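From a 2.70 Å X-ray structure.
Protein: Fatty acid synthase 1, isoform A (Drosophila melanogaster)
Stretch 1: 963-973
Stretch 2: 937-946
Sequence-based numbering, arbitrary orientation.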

# COMPACT_ATOMS: atom_id res chain seq x y z
N GLY A 963 8.32 -3.07 45.67
CA GLY A 963 7.49 -3.51 44.56
C GLY A 963 8.28 -4.38 43.60
O GLY A 963 7.75 -5.34 43.03
N TYR A 964 9.55 -4.04 43.40
CA TYR A 964 10.42 -4.83 42.54
C TYR A 964 10.49 -6.29 43.01
O TYR A 964 10.47 -7.21 42.19
CB TYR A 964 11.82 -4.24 42.50
CG TYR A 964 12.74 -4.98 41.57
CD1 TYR A 964 12.63 -4.83 40.19
CD2 TYR A 964 13.71 -5.85 42.06
CE1 TYR A 964 13.46 -5.51 39.33
CE2 TYR A 964 14.54 -6.54 41.20
CZ TYR A 964 14.42 -6.37 39.84
OH TYR A 964 15.24 -7.05 38.98
N GLN A 965 10.60 -6.49 44.32
CA GLN A 965 10.59 -7.83 44.90
C GLN A 965 9.31 -8.55 44.51
O GLN A 965 9.36 -9.66 43.97
CB GLN A 965 10.71 -7.76 46.43
CG GLN A 965 12.12 -7.53 46.94
CD GLN A 965 12.15 -7.02 48.36
OE1 GLN A 965 11.12 -6.94 49.03
NE2 GLN A 965 13.34 -6.68 48.84
N GLY A 966 8.17 -7.94 44.81
CA GLY A 966 6.89 -8.51 44.46
C GLY A 966 6.78 -8.80 42.97
O GLY A 966 6.16 -9.78 42.56
N LEU A 967 7.39 -7.93 42.16
CA LEU A 967 7.38 -8.09 40.72
C LEU A 967 8.09 -9.38 40.31
O LEU A 967 7.55 -10.19 39.55
CB LEU A 967 8.06 -6.89 40.04
CG LEU A 967 8.25 -6.96 38.52
CD1 LEU A 967 6.92 -7.18 37.81
CD2 LEU A 967 8.93 -5.70 38.01
N MET A 968 9.30 -9.57 40.81
CA MET A 968 10.10 -10.74 40.46
C MET A 968 9.41 -12.03 40.92
O MET A 968 9.44 -13.04 40.21
CB MET A 968 11.50 -10.63 41.08
CG MET A 968 12.36 -9.53 40.47
SD MET A 968 12.52 -9.62 38.67
CE MET A 968 13.16 -11.28 38.46
N ILE A 969 8.81 -11.98 42.09
CA ILE A 969 8.12 -13.15 42.63
C ILE A 969 6.93 -13.47 41.73
O ILE A 969 6.69 -14.63 41.40
CB ILE A 969 7.68 -12.92 44.10
CG1 ILE A 969 8.92 -12.74 44.99
CG2 ILE A 969 6.82 -14.08 44.60
CD1 ILE A 969 8.62 -12.23 46.38
N ARG A 970 6.20 -12.43 41.33
CA ARG A 970 5.06 -12.61 40.44
C ARG A 970 5.51 -13.23 39.12
O ARG A 970 4.87 -14.16 38.61
CB ARG A 970 4.36 -11.27 40.17
CG ARG A 970 3.09 -11.41 39.35
CD ARG A 970 2.34 -10.10 39.18
NE ARG A 970 3.08 -9.14 38.36
CZ ARG A 970 3.17 -9.20 37.04
NH1 ARG A 970 2.59 -10.19 36.37
NH2 ARG A 970 3.86 -8.28 36.38
N ARG A 971 6.61 -12.73 38.58
CA ARG A 971 7.14 -13.24 37.32
C ARG A 971 7.58 -14.70 37.45
O ARG A 971 7.35 -15.50 36.54
CB ARG A 971 8.31 -12.37 36.85
CG ARG A 971 7.89 -10.99 36.38
CD ARG A 971 9.09 -10.17 35.91
NE ARG A 971 8.69 -8.95 35.22
CZ ARG A 971 9.48 -7.90 35.03
NH1 ARG A 971 10.73 -7.91 35.47
NH2 ARG A 971 9.02 -6.83 34.39
N TRP A 972 8.20 -15.05 38.57
CA TRP A 972 8.66 -16.42 38.80
C TRP A 972 7.47 -17.36 38.98
O TRP A 972 7.48 -18.49 38.50
CB TRP A 972 9.58 -16.50 40.01
CG TRP A 972 10.87 -15.75 39.84
CD1 TRP A 972 11.55 -15.54 38.68
CD2 TRP A 972 11.62 -15.09 40.87
NE1 TRP A 972 12.68 -14.81 38.92
CE2 TRP A 972 12.75 -14.52 40.26
CE3 TRP A 972 11.44 -14.94 42.25
CZ2 TRP A 972 13.70 -13.80 40.98
CZ3 TRP A 972 12.39 -14.23 42.96
CH2 TRP A 972 13.50 -13.67 42.32
N GLN A 973 6.45 -16.88 39.68
CA GLN A 973 5.27 -17.70 39.95
C GLN A 973 4.48 -17.92 38.67
O GLN A 973 3.91 -18.99 38.46
CB GLN A 973 4.40 -17.05 41.03
CG GLN A 973 4.98 -17.19 42.43
CD GLN A 973 4.15 -16.49 43.48
OE1 GLN A 973 3.53 -15.45 43.21
NE2 GLN A 973 4.12 -17.05 44.68
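Stretch 2 937-946: GLELTNWLVT

When two helices run side by side in the same direction, one large aromatic residue can take the largest single share of the contact, and hydrogen bonds at the edges of aromatic side chains can add to the packing. The pair formed by 937-946 and 963-973 in this fatty acid synthase illustrates the principle. Stretch 2 is helical throughout, with i to i+4 backbone hydrogen bonds running from T941 N to G937 O through T946 N to N942 O, and it lies almost parallel to the helix of stretch 1. The N-to-C directions differ by only 10°, and the axes approach to 11.0 Å. Such a spacing leaves room for side chains between the backbones: the CA atoms of Q965 and L938 are 7.4 Å apart, and those of W972 and V945, further along, 7.6 Å, so the spacing hardly changes. Together the two stretches bury 436 Å².

Packing of apolar groups centres on W972, whose side chain enters a hole lined by L938, T941, N942 and V945. T941 points toward stretch 1 and lays its methyl over the face of the indole, with CG2 3.5 Å from the centroid of the W972 six-membered ring and 15° off the normal, a CH-pi contact. V945 CG2 lies over the same face, 4.1 Å from W972 CD1, while L938 CD2 comes within 4.0 Å of W972 CH2. L938 also reaches back along the helix: its CD1 is 3.8 Å from Y964 CD2, at the edge of the phenol ring, and 3.8 Å from Q965 CG. One leucine thus touches residues two helical turns apart on its neighbour. M968, which points toward stretch 2, brings its CE to 3.7 Å from N942 OD1, a van der Waals contact.

Hydrogen bonds secure the aromatic side chains at their edges. W972 NE1 donates to N942 OD1 at 3.0 Å, and the N-H...O angle of 167° shows that the acceptor lies nearly in line with the indole N-H. Nearer the start of the pair, Y964 OH donates to E939 OE1 at 2.7 Å. The CA-to-CB bond of E939 points away from stretch 1, yet the chain, with chi1 and chi2 both m, brings its carboxylate round to the tyrosine.

Within stretch 2, T941 OG1 donates a hydrogen bond to the carbonyl oxygen G937 O, one turn earlier, at 2.8 Å. The hydroxyl is thereby satisfied inside its helix, while the methyl rests on the tryptophan.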

# COMPACT_ATOMS: atom_id res chain seq x y z
N GLY A 937 20.42 -11.39 45.93
CA GLY A 937 19.57 -12.57 46.03
C GLY A 937 18.55 -12.71 44.92
O GLY A 937 18.35 -13.80 44.39
N LEU A 938 17.88 -11.61 44.59
CA LEU A 938 16.85 -11.63 43.56
C LEU A 938 17.41 -12.04 42.20
O LEU A 938 16.83 -12.88 41.51
CB LEU A 938 16.18 -10.25 43.46
CG LEU A 938 15.39 -9.83 44.70
CD1 LEU A 938 14.93 -8.39 44.58
CD2 LEU A 938 14.20 -10.75 44.92
N GLU A 939 18.54 -11.46 41.82
CA GLU A 939 19.13 -11.75 40.52
C GLU A 939 19.73 -13.15 40.49
O GLU A 939 19.77 -13.79 39.44
CB GLU A 939 20.18 -10.70 40.17
CG GLU A 939 19.63 -9.27 40.11
CD GLU A 939 18.40 -9.15 39.21
OE1 GLU A 939 17.40 -8.55 39.65
OE2 GLU A 939 18.44 -9.66 38.07
N LEU A 940 20.18 -13.64 41.64
CA LEU A 940 20.67 -15.00 41.74
C LEU A 940 19.51 -15.98 41.54
O LEU A 940 19.63 -16.95 40.80
CB LEU A 940 21.35 -15.24 43.09
CG LEU A 940 21.75 -16.68 43.44
CD1 LEU A 940 22.61 -17.29 42.35
CD2 LEU A 940 22.47 -16.73 44.77
N THR A 941 18.40 -15.72 42.22
CA THR A 941 17.21 -16.54 42.10
C THR A 941 16.76 -16.63 40.64
O THR A 941 16.46 -17.71 40.14
CB THR A 941 16.06 -15.98 42.95
OG1 THR A 941 16.46 -15.92 44.32
CG2 THR A 941 14.81 -16.84 42.83
N ASN A 942 16.68 -15.48 39.98
CA ASN A 942 16.27 -15.42 38.59
C ASN A 942 17.14 -16.33 37.72
O ASN A 942 16.64 -17.10 36.90
CB ASN A 942 16.33 -13.98 38.07
CG ASN A 942 15.60 -13.80 36.76
OD1 ASN A 942 14.45 -14.24 36.61
ND2 ASN A 942 16.25 -13.17 35.80
N TRP A 943 18.45 -16.23 37.91
CA TRP A 943 19.40 -17.03 37.16
C TRP A 943 19.15 -18.52 37.37
O TRP A 943 19.20 -19.31 36.43
CB TRP A 943 20.83 -16.67 37.57
CG TRP A 943 21.90 -17.32 36.76
CD1 TRP A 943 22.47 -16.84 35.62
CD2 TRP A 943 22.53 -18.58 37.02
NE1 TRP A 943 23.42 -17.72 35.16
CE2 TRP A 943 23.48 -18.80 36.00
CE3 TRP A 943 22.38 -19.55 38.02
CZ2 TRP A 943 24.27 -19.94 35.95
CZ3 TRP A 943 23.17 -20.68 37.97
CH2 TRP A 943 24.11 -20.87 36.94
N LEU A 944 18.88 -18.90 38.62
CA LEU A 944 18.62 -20.30 38.95
C LEU A 944 17.36 -20.78 38.23
O LEU A 944 17.27 -21.92 37.79
CB LEU A 944 18.47 -20.48 40.46
CG LEU A 944 19.71 -20.19 41.31
CD1 LEU A 944 19.33 -20.06 42.79
CD2 LEU A 944 20.77 -21.27 41.13
N VAL A 945 16.38 -19.88 38.11
CA VAL A 945 15.12 -20.21 37.46
C VAL A 945 15.35 -20.45 35.97
O VAL A 945 14.78 -21.37 35.39
CB VAL A 945 14.09 -19.09 37.70
CG1 VAL A 945 12.86 -19.27 36.80
CG2 VAL A 945 13.67 -19.06 39.15
N THR A 946 16.19 -19.62 35.36
CA THR A 946 16.51 -19.78 33.95
C THR A 946 17.35 -21.03 33.72
O THR A 946 17.43 -21.53 32.60
CB THR A 946 17.27 -18.56 33.39
OG1 THR A 946 18.52 -18.41 34.06
CG2 THR A 946 16.46 -17.29 33.56